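Local coordinates for protein acyltransferase (Actinoplanes teichomyceticus, PDB 4Q38) that probably transfers long fatty acyl chains from acyl-coenzyme A to the amino group of the glucosamine of teicoplanin-type glycopeptide antibiotics, at residues Leu59-Arg62 with Pro66-Asp69; Glu71-Ala76 with Ala122-Val127; Ser292-Glu295 with Arg299-Gly302; Leu308-Ser313 with Ala317-Leu322. All coordinates share one frame; numbering follows the deposited sequence.

Interaction 1 (Leu59-Arg62 with Pro66-Asp69); sequences LLRR and PELD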
loop_
_atom_site.group_PDB
_atom_site.type_symbol
_atom_site.label_atom_id
_atom_site.label_comp_id
_atom_site.label_asym_id
_atom_site.label_seq_id
_atom_site.Cartn_x
_atom_site.Cartn_y
_atom_site.Cartn_z
ATOM N N LEU A 59 -18.546 3.645 -6.836
ATOM C CA LEU A 59 -17.084 3.663 -6.917
ATOM C C LEU A 59 -16.452 2.860 -5.779
ATOM O O LEU A 59 -15.606 2.006 -6.025
ATOM C CB LEU A 59 -16.542 5.092 -6.956
ATOM C CG LEU A 59 -15.024 5.232 -7.148
ATOM C CD1 LEU A 59 -14.539 4.509 -8.403
ATOM C CD2 LEU A 59 -14.643 6.704 -7.197
ATOM N N LEU A 60 -16.887 3.113 -4.544
ATOM C CA LEU A 60 -16.391 2.354 -3.387
ATOM C C LEU A 60 -16.562 0.837 -3.546
ATOM O O LEU A 60 -15.683 0.052 -3.151
ATOM C CB LEU A 60 -17.026 2.865 -2.080
ATOM C CG LEU A 60 -16.525 4.249 -1.624
ATOM C CD1 LEU A 60 -17.510 4.950 -0.693
ATOM C CD2 LEU A 60 -15.143 4.165 -0.981
ATOM N N ARG A 61 -17.683 0.428 -4.141
ATOM C CA ARG A 61 -17.958 -0.985 -4.355
ATOM C C ARG A 61 -17.031 -1.547 -5.436
ATOM O O ARG A 61 -16.538 -2.663 -5.317
ATOM C CB ARG A 61 -19.438 -1.188 -4.717
ATOM C CG ARG A 61 -19.891 -2.639 -4.858
ATOM C CD ARG A 61 -21.361 -2.836 -4.474
ATOM N NE ARG A 61 -22.246 -1.783 -4.982
ATOM C CZ ARG A 61 -22.871 -0.874 -4.231
ATOM N NH1 ARG A 61 -22.741 -0.873 -2.908
ATOM N NH2 ARG A 61 -23.638 0.039 -4.808
ATOM N N ARG A 62 -16.788 -0.758 -6.479
ATOM C CA ARG A 62 -15.842 -1.131 -7.529
ATOM C C ARG A 62 -14.423 -1.315 -6.959
ATOM O O ARG A 62 -13.662 -2.171 -7.416
ATOM C CB ARG A 62 -15.852 -0.087 -8.649
ATOM C CG ARG A 62 -15.210 -0.571 -9.935
ATOM C CD ARG A 62 -15.743 0.166 -11.149
ATOM N NE ARG A 62 -15.514 -0.633 -12.349
ATOM C CZ ARG A 62 -15.835 -0.259 -13.584
ATOM N NH1 ARG A 62 -16.403 0.922 -13.801
ATOM N NH2 ARG A 62 -15.582 -1.070 -14.604
ATOM N N PRO A 66 -15.454 -2.626 1.943
ATOM C CA PRO A 66 -16.611 -3.327 2.524
ATOM C C PRO A 66 -17.808 -2.382 2.707
ATOM O O PRO A 66 -17.621 -1.179 2.936
ATOM C CB PRO A 66 -16.084 -3.819 3.874
ATOM C CG PRO A 66 -14.598 -3.937 3.671
ATOM C CD PRO A 66 -14.251 -2.769 2.784
ATOM N N GLU A 67 -19.017 -2.929 2.589
ATOM C CA GLU A 67 -20.250 -2.134 2.632
ATOM C C GLU A 67 -20.323 -1.246 3.862
ATOM O O GLU A 67 -20.690 -0.080 3.753
ATOM C CB GLU A 67 -21.504 -3.027 2.546
ATOM C CG GLU A 67 -21.646 -3.802 1.236
ATOM C CD GLU A 67 -21.743 -2.907 0.003
ATOM O OE1 GLU A 67 -21.056 -3.200 -1.001
ATOM O OE2 GLU A 67 -22.508 -1.913 0.026
ATOM N N LEU A 68 -19.963 -1.794 5.023
ATOM C CA LEU A 68 -20.017 -1.047 6.283
ATOM C C LEU A 68 -19.193 0.245 6.225
ATOM O O LEU A 68 -19.705 1.337 6.522
ATOM C CB LEU A 68 -19.553 -1.918 7.455
ATOM C CG LEU A 68 -19.455 -1.247 8.831
ATOM C CD1 LEU A 68 -20.829 -0.795 9.321
ATOM C CD2 LEU A 68 -18.800 -2.183 9.836
ATOM N N ASP A 69 -17.922 0.111 5.841
ATOM C CA ASP A 69 -17.032 1.269 5.720
ATOM C C ASP A 69 -17.508 2.252 4.660
ATOM O O ASP A 69 -17.477 3.455 4.889
ATOM C CB ASP A 69 -15.593 0.834 5.412
ATOM C CG ASP A 69 -15.083 -0.198 6.387
ATOM O OD1 ASP A 69 -15.370 -1.379 6.171
ATOM O OD2 ASP A 69 -14.398 0.166 7.361
#
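The short turn joining two successive helices of the N-terminal helical domain is spanned on its outer surface by a salt bridge between Arg61, near the end of helix 53-62, and Glu67, in the first turn of helix 67-76. Pro66 occupies the N-cap position of the second helix, and its CA lies 7.4 Å from the CA of Arg61. Arg61 NH1 approaches Glu67 OE2 to 3.1 Å at the edge of the guanidinium. The same nitrogen also sends a weak hydrogen bond to Glu67 OE1, 3.4 Å long though nearly straight at 169°. The guanidinium and carboxylate are nearly coplanar (25°) and meet edge to edge, NH1 lying near both oxygens. A bend at chi3 (42°) turns the guanidinium toward Glu67; Arg61 CD, placed by the torsions before it, lies 3.5 Å from Glu67 OE1. Glu67, bent at chi2, reaches back to meet it. Glu67 OE2 has a second salt bridge, to Arg57 one turn earlier on helix 53-62, while Asp58 forms a weak, long ion pair with Arg61. On the inner side, Leu60 packs on Ala70, Ile73 and Val74. Set between two arginines, the Glu67 carboxylate would probably be stabilised in its charged form, although both partners in this small contact are exposed and solvent should weaken the attraction.

Interaction 2 (Glu71-Ala76 with Ala122-Val127); sequences EEIVAA and ARYFHV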
loop_
_atom_site.group_PDB
_atom_site.type_symbol
_atom_site.label_atom_id
_atom_site.label_comp_id
_atom_site.label_asym_id
_atom_site.label_seq_id
_atom_site.Cartn_x
_atom_site.Cartn_y
_atom_site.Cartn_z
ATOM N N GLU A 71 -20.528 2.902 3.492
ATOM C CA GLU A 71 -21.649 3.675 4.049
ATOM C C GLU A 71 -21.125 4.825 4.879
ATOM O O GLU A 71 -21.554 5.969 4.714
ATOM C CB GLU A 71 -22.517 2.812 4.965
ATOM C CG GLU A 71 -23.482 1.877 4.270
ATOM C CD GLU A 71 -24.183 0.959 5.256
ATOM O OE1 GLU A 71 -24.981 1.468 6.072
ATOM O OE2 GLU A 71 -23.925 -0.265 5.221
ATOM N N GLU A 72 -20.204 4.508 5.785
ATOM C CA GLU A 72 -19.635 5.497 6.692
ATOM C C GLU A 72 -18.837 6.559 5.943
ATOM O O GLU A 72 -18.891 7.753 6.280
ATOM C CB GLU A 72 -18.767 4.814 7.756
ATOM C CG GLU A 72 -19.558 3.926 8.713
ATOM C CD GLU A 72 -18.692 3.217 9.744
ATOM O OE1 GLU A 72 -17.449 3.380 9.733
ATOM O OE2 GLU A 72 -19.268 2.495 10.582
ATOM N N ILE A 73 -18.095 6.123 4.928
ATOM C CA ILE A 73 -17.282 7.032 4.117
ATOM C C ILE A 73 -18.177 8.061 3.417
ATOM O O ILE A 73 -17.900 9.264 3.443
ATOM C CB ILE A 73 -16.427 6.254 3.082
ATOM C CG1 ILE A 73 -15.274 5.519 3.784
ATOM C CG2 ILE A 73 -15.894 7.192 2.005
ATOM C CD1 ILE A 73 -14.772 4.279 3.058
ATOM N N VAL A 74 -19.260 7.584 2.812
ATOM C CA VAL A 74 -20.185 8.463 2.094
ATOM C C VAL A 74 -20.853 9.432 3.074
ATOM O O VAL A 74 -20.974 10.631 2.794
ATOM C CB VAL A 74 -21.224 7.657 1.278
ATOM C CG1 VAL A 74 -22.298 8.566 0.687
ATOM C CG2 VAL A 74 -20.529 6.880 0.154
ATOM N N ALA A 75 -21.234 8.913 4.238
ATOM C CA ALA A 75 -21.935 9.703 5.249
ATOM C C ALA A 75 -21.073 10.850 5.765
ATOM O O ALA A 75 -21.563 11.958 5.974
ATOM C CB ALA A 75 -22.387 8.813 6.400
ATOM N N ALA A 76 -19.785 10.592 5.948
ATOM C CA ALA A 76 -18.893 11.566 6.575
ATOM C C ALA A 76 -18.139 12.480 5.615
ATOM O O ALA A 76 -17.360 13.319 6.061
ATOM C CB ALA A 76 -17.912 10.855 7.490
ATOM N N ALA A 122 -11.828 12.767 9.338
ATOM C CA ALA A 122 -10.394 12.689 9.628
ATOM C C ALA A 122 -9.872 11.264 9.457
ATOM O O ALA A 122 -8.846 11.049 8.811
ATOM C CB ALA A 122 -10.108 13.194 11.028
ATOM N N ARG A 123 -10.580 10.301 10.047
ATOM C CA ARG A 123 -10.227 8.877 9.915
ATOM C C ARG A 123 -10.217 8.416 8.457
ATOM O O ARG A 123 -9.369 7.621 8.067
ATOM C CB ARG A 123 -11.190 8.000 10.726
ATOM C CG ARG A 123 -11.031 8.143 12.236
ATOM C CD ARG A 123 -11.919 7.156 12.984
ATOM N NE ARG A 123 -13.327 7.561 13.069
ATOM C CZ ARG A 123 -14.335 6.905 12.500
ATOM N NH1 ARG A 123 -14.115 5.806 11.763
ATOM N NH2 ARG A 123 -15.578 7.342 12.673
ATOM N N TYR A 124 -11.160 8.910 7.661
ATOM C CA TYR A 124 -11.255 8.496 6.267
ATOM C C TYR A 124 -10.568 9.463 5.293
ATOM O O TYR A 124 -10.747 9.355 4.083
ATOM C CB TYR A 124 -12.721 8.278 5.870
ATOM C CG TYR A 124 -13.383 7.059 6.486
ATOM C CD1 TYR A 124 -12.868 5.774 6.278
ATOM C CD2 TYR A 124 -14.551 7.185 7.241
ATOM C CE1 TYR A 124 -13.484 4.658 6.814
ATOM C CE2 TYR A 124 -15.183 6.071 7.787
ATOM C CZ TYR A 124 -14.645 4.809 7.576
ATOM O OH TYR A 124 -15.264 3.698 8.111
ATOM N N PHE A 125 -9.769 10.392 5.815
ATOM C CA PHE A 125 -9.157 11.434 4.979
ATOM C C PHE A 125 -8.519 10.891 3.696
ATOM O O PHE A 125 -8.778 11.378 2.606
ATOM C CB PHE A 125 -8.128 12.254 5.773
ATOM C CG PHE A 125 -7.447 13.324 4.956
ATOM C CD1 PHE A 125 -8.097 14.534 4.679
ATOM C CD2 PHE A 125 -6.164 13.124 4.448
ATOM C CE1 PHE A 125 -7.478 15.514 3.911
ATOM C CE2 PHE A 125 -5.537 14.102 3.684
ATOM C CZ PHE A 125 -6.194 15.304 3.420
ATOM N N HIS A 126 -7.672 9.886 3.840
ATOM C CA HIS A 126 -6.915 9.365 2.700
ATOM C C HIS A 126 -7.725 8.505 1.780
ATOM O O HIS A 126 -7.343 8.263 0.632
ATOM C CB HIS A 126 -5.665 8.661 3.210
ATOM C CG HIS A 126 -4.692 9.616 3.836
ATOM N ND1 HIS A 126 -4.025 10.537 3.112
ATOM C CD2 HIS A 126 -4.322 9.813 5.166
ATOM C CE1 HIS A 126 -3.255 11.281 3.936
ATOM N NE2 HIS A 126 -3.430 10.833 5.187
ATOM N N VAL A 127 -8.872 8.039 2.258
ATOM C CA VAL A 127 -9.854 7.450 1.348
ATOM C C VAL A 127 -10.412 8.532 0.409
ATOM O O VAL A 127 -10.572 8.296 -0.808
ATOM C CB VAL A 127 -10.992 6.750 2.120
ATOM C CG1 VAL A 127 -12.036 6.194 1.158
ATOM C CG2 VAL A 127 -10.429 5.640 2.993
HETATM O O HOH W 1 -17.780 6.448 11.053
HETATM O O HOH W 2 -15.852 3.486 12.071
#
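Ile73 of helix 67-76 packs on Tyr124, the residue at the break between helices 119-123 and 125-143, in a helix-helix contact inside the N-terminal domain. Tyr124 ends the first helix and stands at the N-cap position of the next. The tight side is buried and mostly apolar. Ile73 CG1 sits over the centre of the tyrosine ring in a CH-pi contact, 3.5 Å from the centroid and only 13° off the ring normal. With CG1 beside its backbone N (chi1 -73°), Ile73 crosses the tyrosine side chain at about a right angle, and its CD1 runs on to Val127 CG1 at 3.8 Å. Helix 157-169 adds Val162 against Val127 and Arg166 against Tyr124. The polar edge of this tight part is a short bond: Tyr124 OH donates to Glu72 OE1 at 2.7 Å, meeting the carboxylate on its anti side, 20° out of its plane. Arg166 forms a salt bridge to the same oxygen, so OE1 is gripped by several partners. The loose, wet side is that of Arg123, whose NH1 stays 4.6 Å from Glu72 OE1, with two waters mediating between them. One gives Glu72 OE1 a 2.8 Å hydrogen bond and accepts a weak one from Arg123 NH1; the other accepts from Arg123 NH2 at 2.9 Å and donates only weakly, over 3.4 Å, to Glu72 OE1.

Interaction 3 (Ser292-Glu295 with Arg299-Gly302); sequences SILE and RYNG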
loop_
_atom_site.group_PDB
_atom_site.type_symbol
_atom_site.label_atom_id
_atom_site.label_comp_id
_atom_site.label_asym_id
_atom_site.label_seq_id
_atom_site.Cartn_x
_atom_site.Cartn_y
_atom_site.Cartn_z
ATOM N N SER A 292 7.644 -6.202 11.099
ATOM C CA SER A 292 7.112 -6.524 9.776
ATOM C C SER A 292 6.320 -7.834 9.781
ATOM O O SER A 292 5.158 -7.850 9.374
ATOM C CB SER A 292 8.234 -6.581 8.739
ATOM O OG SER A 292 7.710 -6.846 7.449
ATOM N N ILE A 293 6.933 -8.925 10.260
ATOM C CA ILE A 293 6.248 -10.220 10.277
ATOM C C ILE A 293 5.018 -10.172 11.200
ATOM O O ILE A 293 3.999 -10.799 10.926
ATOM C CB ILE A 293 7.204 -11.416 10.582
ATOM C CG1 ILE A 293 6.574 -12.744 10.137
ATOM C CG2 ILE A 293 7.606 -11.462 12.055
ATOM C CD1 ILE A 293 7.556 -13.906 10.059
ATOM N N LEU A 294 5.105 -9.394 12.275
ATOM C CA LEU A 294 3.980 -9.263 13.193
ATOM C C LEU A 294 2.829 -8.498 12.517
ATOM O O LEU A 294 1.663 -8.867 12.667
ATOM C CB LEU A 294 4.421 -8.602 14.507
ATOM C CG LEU A 294 5.231 -9.493 15.472
ATOM C CD1 LEU A 294 5.923 -8.655 16.538
ATOM C CD2 LEU A 294 4.366 -10.565 16.104
ATOM N N GLU A 295 3.167 -7.464 11.749
ATOM C CA GLU A 295 2.155 -6.736 10.952
ATOM C C GLU A 295 1.441 -7.692 10.004
ATOM O O GLU A 295 0.213 -7.817 10.037
ATOM C CB GLU A 295 2.777 -5.562 10.184
ATOM C CG GLU A 295 1.888 -4.926 9.109
ATOM C CD GLU A 295 0.677 -4.179 9.665
ATOM O OE1 GLU A 295 0.683 -3.801 10.855
ATOM O OE2 GLU A 295 -0.296 -3.975 8.909
ATOM N N ARG A 299 -1.415 -8.389 12.008
ATOM C CA ARG A 299 -1.738 -6.949 12.035
ATOM C C ARG A 299 -1.544 -6.447 13.461
ATOM O O ARG A 299 -2.457 -5.879 14.076
ATOM C CB ARG A 299 -3.166 -6.661 11.540
ATOM C CG ARG A 299 -3.458 -7.092 10.109
ATOM C CD ARG A 299 -2.582 -6.376 9.089
ATOM N NE ARG A 299 -2.668 -7.035 7.784
ATOM C CZ ARG A 299 -1.983 -6.673 6.706
ATOM N NH1 ARG A 299 -1.148 -5.646 6.763
ATOM N NH2 ARG A 299 -2.128 -7.347 5.569
ATOM N N TYR A 300 -0.336 -6.679 13.966
ATOM C CA TYR A 300 -0.003 -6.476 15.365
ATOM C C TYR A 300 -0.209 -5.034 15.804
ATOM O O TYR A 300 0.263 -4.103 15.154
ATOM C CB TYR A 300 1.443 -6.897 15.615
ATOM C CG TYR A 300 1.841 -6.906 17.067
ATOM C CD1 TYR A 300 1.229 -7.776 17.971
ATOM C CD2 TYR A 300 2.839 -6.053 17.541
ATOM C CE1 TYR A 300 1.592 -7.790 19.305
ATOM C CE2 TYR A 300 3.209 -6.059 18.877
ATOM C CZ TYR A 300 2.581 -6.929 19.752
ATOM O OH TYR A 300 2.939 -6.938 21.083
ATOM N N ASN A 301 -0.926 -4.868 16.907
ATOM C CA ASN A 301 -1.136 -3.559 17.506
ATOM C C ASN A 301 -0.834 -3.573 19.008
ATOM O O ASN A 301 -1.617 -3.078 19.822
ATOM C CB ASN A 301 -2.562 -3.065 17.218
ATOM C CG ASN A 301 -2.770 -1.608 17.597
ATOM O OD1 ASN A 301 -3.837 -1.237 18.080
ATOM N ND2 ASN A 301 -1.754 -0.780 17.385
ATOM N N GLY A 302 0.307 -4.161 19.364
ATOM C CA GLY A 302 0.833 -4.077 20.722
ATOM C C GLY A 302 0.265 -5.045 21.743
ATOM O O GLY A 302 0.553 -4.911 22.933
HETATM O O HOH W 3 1.977 -4.142 13.072
#
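A bend at chi2 of Glu295 (68°) and another at chi2 of Arg299 (-62°) fold their side chains toward each other at the C-terminal end of helix 290-298 in the GNAT-like domain. Arg299 NH1 donates to Glu295 OE2 at 2.9 Å with an N-H...O angle of 160°. The oxygen lies in the guanidinium plane, but it is met on its anti side, and the two flat groups are steeply inclined to each other. Both charges have further partners: Glu214 pairs with Arg299 NH2 and Lys168 with Glu295 OE1, making an alternating ionic network. The Arg299 side chain lies about 4 Å from the bound coenzyme A and about 6 Å from the bound decanoyl-glucosamine (nearest atoms), so this network borders both ligands. Arg299 is the first residue to leave helical geometry, and its positive phi turns the chain out of the helix. Its N makes a weak bond to Glu295 O, whereas Tyr300 N reaches back to Leu294 O at 3.2 Å, coming from above the carbonyl plane. Leu294 and Tyr300 run side by side, their CB atoms 3.6 Å apart. A water donates to Glu295 OE1 at 2.6 Å and to Tyr300 O at 2.7 Å, tying the acid to the departing chain. Tyr300 OH is bonded to Gln303 O, and its ring is sandwiched: Leu294 CD1 lies toward the rim of one face, and Gly302 N sits 3.4 Å above the centre of the other.

Interaction 4 (Leu308-Ser313 with Ala317-Leu322); sequences LPQRSS and AVIAHL. With COA (coenzyme A), chain D.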
loop_
_atom_site.group_PDB
_atom_site.type_symbol
_atom_site.label_atom_id
_atom_site.label_comp_id
_atom_site.label_asym_id
_atom_site.label_seq_id
_atom_site.Cartn_x
_atom_site.Cartn_y
_atom_site.Cartn_z
ATOM N N LEU A 308 -2.147 -13.625 21.127
ATOM C CA LEU A 308 -2.335 -13.618 19.678
ATOM C C LEU A 308 -2.795 -15.005 19.229
ATOM O O LEU A 308 -2.477 -16.001 19.890
ATOM C CB LEU A 308 -1.041 -13.204 18.961
ATOM C CG LEU A 308 -0.584 -11.744 19.095
ATOM C CD1 LEU A 308 0.812 -11.544 18.521
ATOM C CD2 LEU A 308 -1.573 -10.785 18.446
ATOM N N PRO A 309 -3.554 -15.084 18.115
ATOM C CA PRO A 309 -4.042 -16.392 17.652
ATOM C C PRO A 309 -2.923 -17.394 17.325
ATOM O O PRO A 309 -1.796 -16.997 17.011
ATOM C CB PRO A 309 -4.853 -16.050 16.393
ATOM C CG PRO A 309 -4.447 -14.665 16.007
ATOM C CD PRO A 309 -4.064 -13.979 17.281
ATOM N N GLN A 310 -3.245 -18.681 17.411
ATOM C CA GLN A 310 -2.274 -19.752 17.189
ATOM C C GLN A 310 -2.882 -20.852 16.332
ATOM O O GLN A 310 -2.532 -22.027 16.469
ATOM C CB GLN A 310 -1.786 -20.327 18.527
ATOM C CG GLN A 310 -1.055 -19.335 19.417
ATOM C CD GLN A 310 0.383 -19.097 18.983
ATOM O OE1 GLN A 310 1.290 -19.836 19.371
ATOM N NE2 GLN A 310 0.601 -18.050 18.190
ATOM N N ARG A 311 -3.792 -20.459 15.445
ATOM C CA ARG A 311 -4.517 -21.402 14.593
ATOM C C ARG A 311 -3.673 -22.019 13.470
ATOM O O ARG A 311 -3.816 -23.209 13.176
ATOM C CB ARG A 311 -5.771 -20.741 14.011
ATOM C CG ARG A 311 -6.824 -20.350 15.046
ATOM C CD ARG A 311 -7.833 -19.357 14.481
ATOM N NE ARG A 311 -7.277 -18.005 14.364
ATOM C CZ ARG A 311 -6.769 -17.480 13.249
ATOM N NH1 ARG A 311 -6.739 -18.182 12.121
ATOM N NH2 ARG A 311 -6.289 -16.242 13.259
ATOM N N SER A 312 -2.811 -21.219 12.840
ATOM C CA SER A 312 -2.012 -21.693 11.701
ATOM C C SER A 312 -0.575 -22.005 12.106
ATOM O O SER A 312 -0.086 -21.500 13.121
ATOM C CB SER A 312 -2.012 -20.654 10.571
ATOM O OG SER A 312 -1.143 -19.570 10.879
ATOM N N SER A 313 0.113 -22.810 11.296
ATOM C CA SER A 313 1.511 -23.144 11.573
ATOM C C SER A 313 2.418 -21.905 11.618
ATOM O O SER A 313 3.339 -21.843 12.428
ATOM C CB SER A 313 2.051 -24.227 10.622
ATOM O OG SER A 313 2.025 -23.826 9.264
ATOM N N ALA A 317 4.613 -20.403 14.588
ATOM C CA ALA A 317 6.021 -20.176 14.274
ATOM C C ALA A 317 6.516 -18.809 14.720
ATOM O O ALA A 317 7.532 -18.713 15.420
ATOM C CB ALA A 317 6.267 -20.365 12.783
ATOM N N VAL A 318 5.808 -17.747 14.316
ATOM C CA VAL A 318 6.244 -16.385 14.630
ATOM C C VAL A 318 6.422 -16.206 16.138
ATOM O O VAL A 318 7.407 -15.615 16.587
ATOM C CB VAL A 318 5.284 -15.297 14.078
ATOM C CG1 VAL A 318 5.754 -13.908 14.501
ATOM C CG2 VAL A 318 5.194 -15.376 12.562
ATOM N N ILE A 319 5.464 -16.719 16.906
ATOM C CA ILE A 319 5.467 -16.558 18.365
ATOM C C ILE A 319 6.519 -17.453 19.033
ATOM O O ILE A 319 7.274 -16.989 19.892
ATOM C CB ILE A 319 4.056 -16.789 18.968
ATOM C CG1 ILE A 319 3.060 -15.732 18.450
ATOM C CG2 ILE A 319 4.092 -16.803 20.492
ATOM C CD1 ILE A 319 3.496 -14.290 18.628
ATOM N N ALA A 320 6.570 -18.720 18.626
ATOM C CA ALA A 320 7.583 -19.658 19.138
ATOM C C ALA A 320 8.992 -19.081 18.993
ATOM O O ALA A 320 9.742 -19.012 19.963
ATOM C CB ALA A 320 7.472 -21.004 18.437
ATOM N N HIS A 321 9.334 -18.641 17.783
ATOM C CA HIS A 321 10.640 -18.044 17.491
ATOM C C HIS A 321 10.949 -16.859 18.376
ATOM O O HIS A 321 12.055 -16.756 18.931
ATOM C CB HIS A 321 10.687 -17.646 16.019
ATOM C CG HIS A 321 12.077 -17.420 15.471
ATOM N ND1 HIS A 321 12.520 -16.204 15.099
ATOM C CD2 HIS A 321 13.107 -18.314 15.192
ATOM C CE1 HIS A 321 13.777 -16.312 14.621
ATOM N NE2 HIS A 321 14.135 -17.603 14.679
ATOM N N LEU A 322 9.977 -15.956 18.522
ATOM C CA LEU A 322 10.144 -14.772 19.361
ATOM C C LEU A 322 10.251 -15.114 20.853
ATOM O O LEU A 322 11.069 -14.532 21.560
ATOM C CB LEU A 322 9.009 -13.761 19.130
ATOM C CG LEU A 322 8.969 -12.998 17.801
ATOM C CD1 LEU A 322 7.606 -12.344 17.590
ATOM C CD2 LEU A 322 10.082 -11.969 17.720
HETATM N N1A COA D . -1.354 -15.012 8.712
HETATM C C2A COA D . -1.647 -16.157 9.359
HETATM N N3A COA D . -1.389 -17.380 8.862
HETATM C C4A COA D . -0.805 -17.513 7.644
HETATM C C5A COA D . -0.458 -16.306 6.873
HETATM C C6A COA D . -0.771 -14.998 7.489
HETATM N N6A COA D . -0.483 -13.823 6.875
HETATM N N7A COA D . 0.098 -16.738 5.726
HETATM C C8A COA D . 0.111 -18.090 5.755
HETATM N N9A COA D . -0.441 -18.550 6.894
HETATM C C1B COA D . -0.590 -19.970 7.293
HETATM C C2B COA D . -1.308 -20.822 6.263
HETATM O O2B COA D . -2.716 -20.786 6.469
HETATM C C3B COA D . -0.698 -22.186 6.508
HETATM O O3B COA D . -1.276 -22.730 7.697
HETATM P P3B COA D . -1.296 -24.312 8.046
HETATM O O7A COA D . -2.339 -24.849 7.115
HETATM O O8A COA D . -1.627 -24.305 9.514
HETATM O O9A COA D . 0.100 -24.810 7.762
HETATM C C4B COA D . 0.756 -21.844 6.818
HETATM O O4B COA D . 0.714 -20.546 7.416
HETATM C C5B COA D . 1.681 -21.848 5.598
HETATM O O5B COA D . 1.255 -20.847 4.658
HETATM P P1A COA D . 1.839 -20.741 3.168
HETATM O O1A COA D . 1.245 -21.792 2.269
HETATM O O2A COA D . 3.337 -20.642 3.293
HETATM O O3A COA D . 1.293 -19.284 2.706
HETATM P P2A COA D . -0.135 -18.982 2.027
HETATM O O4A COA D . -0.018 -19.152 0.536
HETATM O O5A COA D . -1.246 -19.708 2.740
HETATM O O6A COA D . -0.283 -17.419 2.390
HETATM C CBP COA D . 0.097 -15.053 1.832
HETATM C CCP COA D . 0.656 -16.472 1.871
HETATM C CDP COA D . 1.231 -14.180 1.319
HETATM C CEP COA D . -1.075 -15.020 0.873
HETATM C CAP COA D . -0.347 -14.607 3.246
HETATM O OAP COA D . 0.732 -14.771 4.168
HETATM C C9P COA D . -0.854 -13.183 3.382
HETATM O O9P COA D . -1.971 -12.888 2.993
HETATM N N8P COA D . -0.047 -12.295 3.972
HETATM C C7P COA D . -0.342 -10.873 4.014
HETATM C C6P COA D . 0.295 -10.145 2.831
HETATM C C5P COA D . 1.812 -10.206 2.909
HETATM O O5P COA D . 2.369 -10.676 3.895
HETATM N N4P COA D . 2.474 -9.744 1.845
HETATM C C3P COA D . 3.915 -9.514 1.861
HETATM C C2P COA D . 4.312 -8.238 2.587
HETATM S S1P COA D . 6.124 -8.029 2.563
#
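Ser313 O accepts a backbone hydrogen bond from Ala317 N at 2.9 Å, an i to i+4 bond in the first turn of helix 313-323, which begins where the loop ends at the coenzyme A pocket. Three hydrogen bonds to coenzyme A arise at this helix start. Ser313 N donates to O8A of the 3'-phosphate of coenzyme A at 2.9 Å, and Ser313 OG donates to O9A at 2.6 Å, so backbone and side chain hold two oxygens of one phosphate. The chi1 of Ser313 (61°), which sets OG between its own N and carbonyl carbon, turns the hydroxyl to that group. Ser312, at the N-cap, donates OG to adenine N3A at 3.0 Å and also caps a backbone N of the helix; with Glu315 OE1 bonded to Ser312 N, this is consistent with a capping box. A phosphate at a helix N terminus should gain from the helix dipole. The Gln310 amide is held across Ile319 by NE2 donating to Pro309 O at 2.9 Å, with a weak bond to Glu315 O; NE2 lies 3.4 Å from Ile319 CG1. The apolar part is small: Leu308 CD1 meets Ile319 CD1 at 3.8 Å, the two side chains crossing at about a right angle. Helix 290-298 flanks the contact, with Phe298 touching both Leu308 and Val318, while Val318 O accepts from Trp328 in the loop that leads to strand 331-336.

Overall arrangement
From the N terminus, interaction 1 closes the three-residue turn between helices 53-62 and 67-76. Interaction 2 then uses helix 67-76 again and closes a 45-residue excursion onto the break between helices 119-123 and 125-143; the two touch where Leu60 meets Ile73 and Val74. Far along the chain, interaction 3 closes the end of helix 290-298, and interaction 4 joins the following loop to helix 313-323 at coenzyme A. These also touch, through Ile293 and Leu294 on Val318 and Tyr300 on Leu308. All four are in series, neither nested nor crossing. The pairs remain separate: one lies in the N-terminal helical domain, the other in the GNAT-like domain, with centres 24 Å or more apart.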